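Local coordinates for protein urocanate hydratase (Paenibacillus sp. Soil724D2, PDB 7NED) that probably adds water to thiourocanate in bacterial ergothioneine breakdown, using a bound NAD+ cofactor in a urocanase fold, at residues A[188-193]-A[229-234]; A[202-207]-A[224-229]. One frame throughout, in Å; residues are numbered along the deposited sequence.

Interaction 1 (A[188-193]-A[229-234]). With NAD (nicotinamide-adenine-dinucleotide), chain C.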
ATOM      1  N   VAL A 188      18.449  28.783   9.691  1.00 21.40           N
ATOM      2  CA  VAL A 188      19.613  29.195   8.933  1.00 20.03           C
ATOM      3  C   VAL A 188      19.389  30.259   7.893  1.00 22.57           C
ATOM      4  O   VAL A 188      20.276  30.969   7.594  1.00 24.24           O
ATOM      5  CB  VAL A 188      20.313  28.036   8.203  1.00 25.48           C
ATOM      6  CG1 VAL A 188      21.090  27.180   9.147  1.00 25.27           C
ATOM      7  CG2 VAL A 188      19.348  27.261   7.346  1.00 22.11           C
ATOM      8  N   SER A 189      18.190  30.342   7.359  1.00 23.51           N
ATOM      9  CA  SER A 189      17.888  31.270   6.268  1.00 23.88           C
ATOM     10  C   SER A 189      17.227  32.537   6.808  1.00 24.88           C
ATOM     11  O   SER A 189      16.120  32.473   7.358  1.00 23.08           O
ATOM     12  CB  SER A 189      16.983  30.580   5.244  1.00 26.65           C
ATOM     13  OG  SER A 189      16.288  31.502   4.453  1.00 28.29           O
ATOM     14  N   GLU A 190      17.831  33.673   6.536  1.00 23.32           N
ATOM     15  CA  GLU A 190      17.285  34.914   6.941  1.00 25.66           C
ATOM     16  C   GLU A 190      15.980  35.102   6.220  1.00 29.71           C
ATOM     17  O   GLU A 190      15.084  35.601   6.765  1.00 29.93           O
ATOM     18  CB  GLU A 190      18.227  36.066   6.651  1.00 26.79           C
ATOM     19  CG  GLU A 190      17.673  37.366   7.151  1.00 28.31           C
ATOM     20  CD  GLU A 190      17.813  37.475   8.638  1.00 30.33           C
ATOM     21  OE1 GLU A 190      18.596  36.788   9.199  1.00 34.74           O
ATOM     22  OE2 GLU A 190      17.172  38.263   9.250  1.00 39.87           O
ATOM     23  N   ASP A 191      15.898  34.642   4.997  1.00 26.58           N
ATOM     24  CA  ASP A 191      14.679  34.740   4.221  1.00 32.33           C
ATOM     25  C   ASP A 191      13.484  34.114   4.981  1.00 32.12           C
ATOM     26  O   ASP A 191      12.460  34.706   5.086  1.00 27.14           O
ATOM     27  N   ARG A 192      13.689  32.922   5.524  1.00 24.79           N
ATOM     28  CA  ARG A 192      12.660  32.282   6.277  1.00 26.10           C
ATOM     29  C   ARG A 192      12.374  33.053   7.544  1.00 25.12           C
ATOM     30  O   ARG A 192      11.250  33.190   7.858  1.00 25.28           O
ATOM     31  CB  ARG A 192      12.934  30.836   6.587  1.00 22.94           C
ATOM     32  CG  ARG A 192      13.296  30.003   5.408  1.00 30.83           C
ATOM     33  CD  ARG A 192      12.165  29.206   4.832  1.00 30.15           C
ATOM     34  NE  ARG A 192      12.746  28.277   3.890  1.00 36.22           N
ATOM     35  CZ  ARG A 192      12.267  27.096   3.507  1.00 35.87           C
ATOM     36  NH1 ARG A 192      12.951  26.419   2.599  1.00 39.41           N
ATOM     37  NH2 ARG A 192      11.151  26.597   3.956  1.00 25.80           N
ATOM     38  N   VAL A 193      13.394  33.495   8.256  1.00 21.16           N
ATOM     39  CA  VAL A 193      13.117  34.285   9.466  1.00 23.63           C
ATOM     40  C   VAL A 193      12.209  35.475   9.142  1.00 27.84           C
ATOM     41  O   VAL A 193      11.219  35.739   9.843  1.00 23.92           O
ATOM     42  CB  VAL A 193      14.418  34.740  10.150  1.00 21.24           C
ATOM     43  CG1 VAL A 193      14.060  35.615  11.313  1.00 20.75           C
ATOM     44  CG2 VAL A 193      15.216  33.551  10.668  1.00 21.31           C
ATOM     45  N   GLY A 229      13.283  34.542  16.570  1.00 19.60           N
ATOM     46  CA  GLY A 229      13.939  33.832  15.506  1.00 20.64           C
ATOM     47  C   GLY A 229      15.396  34.246  15.484  1.00 25.76           C
ATOM     48  O   GLY A 229      15.717  35.426  15.331  1.00 23.48           O
ATOM     49  N   LEU A 230      16.272  33.277  15.672  1.00 21.71           N
ATOM     50  CA  LEU A 230      17.710  33.493  15.648  1.00 23.09           C
ATOM     51  C   LEU A 230      18.273  32.937  14.355  1.00 21.82           C
ATOM     52  O   LEU A 230      18.166  31.730  14.099  1.00 21.96           O
ATOM     53  CB  LEU A 230      18.366  32.818  16.846  1.00 21.97           C
ATOM     54  CG  LEU A 230      19.886  32.878  16.910  1.00 24.32           C
ATOM     55  CD1 LEU A 230      20.372  34.324  16.943  1.00 24.87           C
ATOM     56  CD2 LEU A 230      20.389  32.032  18.084  1.00 23.50           C
ATOM     57  N   THR A 231      18.895  33.804  13.548  1.00 22.45           N
ATOM     58  CA  THR A 231      19.542  33.339  12.331  1.00 23.80           C
ATOM     59  C   THR A 231      20.820  32.596  12.678  1.00 23.19           C
ATOM     60  O   THR A 231      21.759  33.181  13.238  1.00 23.02           O
ATOM     61  CB  THR A 231      19.846  34.510  11.415  1.00 26.42           C
ATOM     62  OG1 THR A 231      18.613  35.116  11.042  1.00 27.31           O
ATOM     63  CG2 THR A 231      20.519  34.018  10.153  1.00 22.54           C
ATOM     64  N   GLY A 232      20.860  31.320  12.328  1.00 20.88           N
ATOM     65  CA  GLY A 232      21.994  30.485  12.661  1.00 20.64           C
ATOM     66  C   GLY A 232      21.674  29.035  12.362  1.00 27.10           C
ATOM     67  O   GLY A 232      20.548  28.671  11.999  1.00 21.87           O
ATOM     68  N   ASN A 233      22.686  28.206  12.547  1.00 20.14           N
ATOM     69  CA  ASN A 233      22.580  26.783  12.309  1.00 24.13           C
ATOM     70  C   ASN A 233      22.378  26.070  13.640  1.00 25.36           C
ATOM     71  O   ASN A 233      23.124  26.308  14.594  1.00 20.82           O
ATOM     72  CB  ASN A 233      23.838  26.293  11.601  1.00 24.98           C
ATOM     73  CG  ASN A 233      23.680  24.918  11.037  1.00 22.96           C
ATOM     74  OD1 ASN A 233      23.338  23.966  11.758  1.00 23.24           O
ATOM     75  ND2 ASN A 233      23.911  24.795   9.738  1.00 22.73           N
ATOM     76  N   ALA A 234      21.346  25.224  13.712  1.00 19.28           N
ATOM     77  CA  ALA A 234      21.086  24.495  14.955  1.00 22.30           C
ATOM     78  C   ALA A 234      22.290  23.670  15.410  1.00 22.90           C
ATOM     79  O   ALA A 234      22.490  23.479  16.623  1.00 24.46           O
ATOM     80  CB  ALA A 234      19.857  23.575  14.808  1.00 19.77           C
TER
HETATM   81  PA  NAD C 702      10.949  22.959   5.281  1.00 17.81           P
HETATM   82  O1A NAD C 702      12.106  22.288   4.545  1.00 19.66           O
HETATM   83  O2A NAD C 702       9.987  23.910   4.695  1.00 21.25           O
HETATM   84  O5B NAD C 702      11.772  23.944   6.387  1.00 20.62           O
HETATM   85  C5B NAD C 702      12.857  23.352   6.980  1.00 17.30           C
HETATM   86  C4B NAD C 702      13.608  24.567   7.695  1.00 18.90           C
HETATM   87  O4B NAD C 702      14.786  24.171   8.340  0.89 17.75           O
HETATM   88  C3B NAD C 702      14.003  25.498   6.503  1.00 20.33           C
HETATM   89  O3B NAD C 702      13.607  26.781   6.763  1.00 22.07           O
HETATM   90  C2B NAD C 702      15.558  25.383   6.488  1.00 20.75           C
HETATM   91  O2B NAD C 702      16.189  26.578   6.206  1.00 21.27           O
HETATM   92  C1B NAD C 702      15.798  25.130   7.974  0.93 16.27           C
HETATM   93  N9A NAD C 702      17.053  24.442   8.280  1.00 17.75           N
HETATM   94  C8A NAD C 702      17.691  23.415   7.593  1.00 20.48           C
HETATM   95  N7A NAD C 702      18.812  23.035   8.155  1.00 19.39           N
HETATM   96  C5A NAD C 702      18.916  23.828   9.291  1.00 18.68           C
HETATM   97  C6A NAD C 702      19.893  23.919  10.308  1.00 20.42           C
HETATM   98  N6A NAD C 702      20.979  23.114  10.318  0.94 20.45           N
HETATM   99  N1A NAD C 702      19.734  24.813  11.323  0.98 21.10           N
HETATM  100  C2A NAD C 702      18.640  25.612  11.243  1.00 19.42           C
HETATM  101  N3A NAD C 702      17.640  25.642  10.347  1.00 19.51           N
HETATM  102  C4A NAD C 702      17.818  24.728   9.371  0.77 18.71           C
HETATM  103  O3  NAD C 702      10.442  21.730   6.110  0.87 15.44           O
HETATM  104  PN  NAD C 702       9.039  21.803   6.866  1.00 17.80           P
HETATM  105  O1N NAD C 702       7.751  21.637   6.114  1.00 18.36           O
HETATM  106  O2N NAD C 702       9.172  22.838   7.963  1.00 15.49           O
HETATM  107  O5D NAD C 702       9.019  20.357   7.802  1.00 16.71           O
HETATM  108  C5D NAD C 702      10.157  20.224   8.672  0.84 17.74           C
HETATM  109  C4D NAD C 702      10.115  18.864   9.312  1.00 16.46           C
HETATM  110  O4D NAD C 702       8.836  18.589   9.851  1.00 21.77           O
HETATM  111  C3D NAD C 702      10.260  17.864   8.050  0.82 18.41           C
HETATM  112  O3D NAD C 702      11.134  16.783   8.350  1.00 18.47           O
HETATM  113  C2D NAD C 702       8.804  17.306   7.849  1.00 18.79           C
HETATM  114  O2D NAD C 702       8.716  15.998   7.454  0.80 19.00           O
HETATM  115  C1D NAD C 702       8.573  17.285   9.393  1.00 24.78           C
HETATM  116  N1N NAD C 702       7.252  16.869   9.883  1.00 28.54           N
HETATM  117  C2N NAD C 702       7.055  15.516   9.684  0.05 24.90           C
HETATM  118  C3N NAD C 702       5.904  14.889  10.133  0.44 27.97           C
HETATM  119  C7N NAD C 702       5.760  13.396   9.803  0.54 27.19           C
HETATM  120  O7N NAD C 702       5.084  12.607  10.462  0.70 27.64           O
HETATM  121  N7N NAD C 702       6.379  12.943   8.650  0.79 27.62           N
HETATM  122  C4N NAD C 702       4.975  15.688  10.813  0.58 29.33           C
HETATM  123  C5N NAD C 702       5.225  17.046  11.007  1.00 27.13           C
HETATM  124  C6N NAD C 702       6.409  17.646  10.543  1.00 29.25           C
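Asn-233, whose side chain packs against CG1 of Val-188, has its OD1 gripped by several groups: the adenine amine, NAD N6A at 2.9 Å, the hydroxyl of Ser-235, and a backbone N-H in the first turn of helix 234-243, which OD1 caps. ND2 turns to Val-265 O, which helps fix the amide's rotation. One residue on, Ala-234 N gives a nearly straight bond (176°) to NAD N1A at 2.9 Å, so the Watson-Crick edge of the adenine is read at two points. Val-188 lays both methyls over one face of the same ring system, CG1 3.5 Å from NAD N1A and CG2 3.6 Å from NAD C4A. CG1 also presses on the backbone of the other segment, 3.3 Å from Gly-232 O. At the far end Glu-190 crosses Thr-231 at about a right angle and accepts a hydrogen bond from its OG1 on OE1; the modelled separation is so short that its exact length is doubtful. OE2 pairs with Lys-205. Ser-189 OG, anti to its own backbone N (chi1 159°), caps the helix by accepting from Arg-192 N at 3.1 Å. From that first turn Arg-192 reaches the cofactor: NAD O3B sits over one guanidinium face, toward its rim, NH2 makes a weak bond to NAD O2A, and Glu-34 supplies a salt bridge. Adenine and ribose held beyond the C-terminal ends of adjacent parallel strands are characteristic of a Rossmann-like dinucleotide site.

Interaction 2 (A[202-207]-A[224-229])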
ATOM      1  N   LEU A 202       5.986  35.064  13.981  1.00 26.89           N
ATOM      2  CA  LEU A 202       7.192  35.317  14.734  1.00 23.07           C
ATOM      3  C   LEU A 202       7.158  36.749  15.274  1.00 23.48           C
ATOM      4  O   LEU A 202       6.785  37.678  14.556  1.00 22.42           O
ATOM      5  CB  LEU A 202       8.396  35.100  13.836  1.00 23.63           C
ATOM      6  CG  LEU A 202       9.727  35.228  14.552  1.00 22.05           C
ATOM      7  CD1 LEU A 202       9.771  34.222  15.666  1.00 19.02           C
ATOM      8  CD2 LEU A 202      10.883  34.997  13.551  1.00 17.13           C
ATOM      9  N   GLN A 203       7.573  36.928  16.525  1.00 19.20           N
ATOM     10  CA  GLN A 203       7.488  38.268  17.121  1.00 20.55           C
ATOM     11  C   GLN A 203       8.756  39.079  16.918  1.00 24.43           C
ATOM     12  O   GLN A 203       8.680  40.281  16.621  1.00 24.56           O
ATOM     13  CB  GLN A 203       7.197  38.162  18.614  1.00 20.17           C
ATOM     14  CG  GLN A 203       5.721  37.913  18.909  1.00 27.79           C
ATOM     15  CD  GLN A 203       5.461  37.599  20.373  1.00 25.24           C
ATOM     16  OE1 GLN A 203       6.386  37.612  21.189  1.00 23.09           O
ATOM     17  NE2 GLN A 203       4.191  37.314  20.714  1.00 28.05           N
ATOM     18  N   ARG A 204       9.918  38.457  17.118  1.00 22.20           N
ATOM     19  CA  ARG A 204      11.201  39.142  17.091  1.00 24.34           C
ATOM     20  C   ARG A 204      12.218  38.313  16.321  1.00 25.02           C
ATOM     21  O   ARG A 204      12.106  37.091  16.256  1.00 21.40           O
ATOM     22  CB  ARG A 204      11.772  39.380  18.497  1.00 22.88           C
ATOM     23  CG  ARG A 204      10.908  40.240  19.361  1.00 25.52           C
ATOM     24  CD  ARG A 204      11.535  40.443  20.730  1.00 26.43           C
ATOM     25  NE  ARG A 204      10.599  41.101  21.626  1.00 32.33           N
ATOM     26  CZ  ARG A 204      10.770  41.229  22.939  1.00 36.27           C
ATOM     27  NH1 ARG A 204      11.874  40.785  23.541  1.00 33.64           N
ATOM     28  NH2 ARG A 204       9.826  41.804  23.648  1.00 33.82           N
ATOM     29  N   LYS A 205      13.235  38.984  15.760  1.00 24.62           N
ATOM     30  CA  LYS A 205      14.336  38.296  15.088  1.00 21.82           C
ATOM     31  C   LYS A 205      15.653  38.948  15.487  1.00 25.47           C
ATOM     32  O   LYS A 205      15.702  40.108  15.890  1.00 25.06           O
ATOM     33  CB  LYS A 205      14.188  38.324  13.560  1.00 22.28           C
ATOM     34  CG  LYS A 205      14.561  39.689  12.961  1.00 30.40           C
ATOM     35  CD  LYS A 205      14.515  39.697  11.422  1.00 32.49           C
ATOM     36  CE  LYS A 205      15.455  40.753  10.830  1.00 34.04           C
ATOM     37  NZ  LYS A 205      15.560  40.682   9.337  1.00 31.11           N
ATOM     38  N   THR A 206      16.727  38.181  15.382  1.00 24.12           N
ATOM     39  CA  THR A 206      18.042  38.714  15.668  1.00 26.67           C
ATOM     40  C   THR A 206      19.062  37.802  15.014  1.00 29.56           C
ATOM     41  O   THR A 206      18.764  36.644  14.686  1.00 28.67           O
ATOM     42  CB  THR A 206      18.280  38.801  17.170  1.00 27.01           C
ATOM     43  OG1 THR A 206      19.589  39.319  17.417  1.00 26.76           O
ATOM     44  CG2 THR A 206      18.162  37.381  17.801  1.00 25.36           C
ATOM     45  N   ARG A 207      20.274  38.329  14.819  1.00 27.61           N
ATOM     46  CA  ARG A 207      21.399  37.490  14.411  1.00 31.75           C
ATOM     47  C   ARG A 207      22.345  37.211  15.564  1.00 30.57           C
ATOM     48  O   ARG A 207      23.318  36.469  15.400  1.00 29.04           O
ATOM     49  CB  ARG A 207      22.154  38.121  13.239  1.00 31.64           C
ATOM     50  CG  ARG A 207      21.334  38.134  11.958  1.00 32.75           C
ATOM     51  CD  ARG A 207      22.075  38.799  10.835  1.00 35.40           C
ATOM     52  NE  ARG A 207      21.216  39.108   9.693  1.00 34.58           N
ATOM     53  CZ  ARG A 207      21.281  38.474   8.525  1.00 37.18           C
ATOM     54  NH1 ARG A 207      22.164  37.496   8.349  1.00 35.70           N
ATOM     55  NH2 ARG A 207      20.467  38.822   7.537  1.00 39.34           N
ATOM     56  N   HIS A 224       6.220  36.274  30.693  1.00 18.24           N
ATOM     57  CA  HIS A 224       5.601  36.737  29.463  1.00 19.93           C
ATOM     58  C   HIS A 224       5.912  35.762  28.332  1.00 21.34           C
ATOM     59  O   HIS A 224       6.983  35.154  28.308  1.00 20.23           O
ATOM     60  CB  HIS A 224       6.142  38.103  29.047  1.00 21.05           C
ATOM     61  CG  HIS A 224       5.782  39.215  29.980  1.00 25.41           C
ATOM     62  ND1 HIS A 224       6.517  40.381  30.061  1.00 26.60           N
ATOM     63  CD2 HIS A 224       4.782  39.331  30.886  1.00 25.91           C
ATOM     64  CE1 HIS A 224       5.979  41.171  30.977  1.00 30.65           C
ATOM     65  NE2 HIS A 224       4.920  40.565  31.486  1.00 29.29           N
ATOM     66  N   PRO A 225       5.056  35.655  27.329  1.00 20.51           N
ATOM     67  CA  PRO A 225       5.443  34.902  26.134  1.00 20.96           C
ATOM     68  C   PRO A 225       6.301  35.759  25.210  1.00 22.31           C
ATOM     69  O   PRO A 225       6.177  36.990  25.165  1.00 18.40           O
ATOM     70  CB  PRO A 225       4.094  34.578  25.483  1.00 17.95           C
ATOM     71  CG  PRO A 225       3.240  35.756  25.850  1.00 25.01           C
ATOM     72  CD  PRO A 225       3.671  36.144  27.243  1.00 22.40           C
ATOM     73  N   VAL A 226       7.195  35.099  24.467  1.00 16.70           N
ATOM     74  CA  VAL A 226       7.917  35.784  23.404  1.00 17.74           C
ATOM     75  C   VAL A 226       8.356  34.725  22.413  1.00 17.91           C
ATOM     76  O   VAL A 226       8.616  33.588  22.793  1.00 17.03           O
ATOM     77  CB  VAL A 226       9.138  36.560  23.953  1.00 16.91           C
ATOM     78  CG1 VAL A 226      10.250  35.561  24.299  1.00 18.28           C
ATOM     79  CG2 VAL A 226       9.590  37.664  22.975  1.00 17.37           C
ATOM     80  N   SER A 227       8.443  35.104  21.143  1.00 17.03           N
ATOM     81  CA  SER A 227       9.058  34.260  20.122  1.00 17.25           C
ATOM     82  C   SER A 227      10.225  35.000  19.491  1.00 19.95           C
ATOM     83  O   SER A 227      10.102  36.163  19.085  1.00 20.07           O
ATOM     84  CB  SER A 227       8.074  33.799  19.044  1.00 15.13           C
ATOM     85  OG  SER A 227       7.387  34.857  18.405  1.00 17.47           O
ATOM     86  N   VAL A 228      11.359  34.319  19.419  1.00 17.31           N
ATOM     87  CA  VAL A 228      12.564  34.905  18.862  1.00 19.02           C
ATOM     88  C   VAL A 228      13.081  33.986  17.772  1.00 19.89           C
ATOM     89  O   VAL A 228      13.303  32.797  18.008  1.00 19.97           O
ATOM     90  CB  VAL A 228      13.637  35.110  19.935  1.00 21.16           C
ATOM     91  CG1 VAL A 228      14.854  35.751  19.300  1.00 18.63           C
ATOM     92  CG2 VAL A 228      13.071  35.937  21.095  1.00 19.80           C
ATOM     93  N   GLY A 229      13.283  34.542  16.570  1.00 19.60           N
ATOM     94  CA  GLY A 229      13.939  33.832  15.506  1.00 20.64           C
ATOM     95  C   GLY A 229      15.396  34.246  15.484  1.00 25.76           C
ATOM     96  O   GLY A 229      15.717  35.426  15.331  1.00 23.48           O
TER
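Gln-203 runs alongside Ser-227 for the length of its side chain. CB lies 3.3 Å from Ser-227 OG, CG stays close to the same hydroxyl oxygen, and CD lies about equally far from that oxygen and from Ser-227 N. The chain is extended beyond CG (chi2 171°), which carries CD on along the neighbouring segment, and OE1 at the tip accepts from Ser-227 N at 3.2 Å. This donor stands well above the carbonyl plane, 59° out of it, while OE1 also rests against CA of Val-226. Ser-227 returns the favour: its OG accepts from Gln-203 N at 2.8 Å, so the two residues hold each other by a backbone N-H and a side-chain oxygen in both directions. Past this pair the regular ladder starts. Arg-204 N bonds to Ser-227 O, Gly-229 N to Arg-204 O at 2.8 Å, and Thr-206 N to Gly-229 O. These are the parallel bonds between the first and last strands of a beta-alpha-beta unit, with helix 209-222 as the crossover, and strand 204-206 is the outermost on its side of the Rossmann-like sheet. Toward that helix, Arg-204 crosses Val-226 at about a right angle and sets its guanidinium over CG2, which lies 3.7 Å from the plane and beneath its centre; Trp-215 adds a cation-pi contact. Thr-206 CG2 meets Val-228 CG1 on this face too, and the Thr-206 hydroxyl is tied to Glu-211. On the opposite face Leu-202 covers Gly-229, which has no side chain: CD1 comes to 3.6 Å from Gly-229 N and CD2 to 3.8 Å from Gly-229 CA. Lys-205 extends over the same side, where its NZ forms a salt bridge with Asp-194 of helix 190-198.

Coming from the N terminus, the chain leaves strand 182-187 and enters 188-193, the first half of interaction 1. Helix 190-198 then leads to 202-207, which waits for 224-229 to arrive by way of helix 209-222; there interaction 2 closes the smaller loop. The chain goes straight on through Gly-229, which belongs to both contacts, and 229-234 meets 188-193 to close the larger loop, so the smaller loop sits inside the larger, the two meeting at Gly-229. Strand 226-231 serves both: its earlier part is joined to edge strand 204-206, its later end to the start of helix 190-198 beside the NAD. Packing of Val-193 CG1 on Lys-205 CB links the two directly.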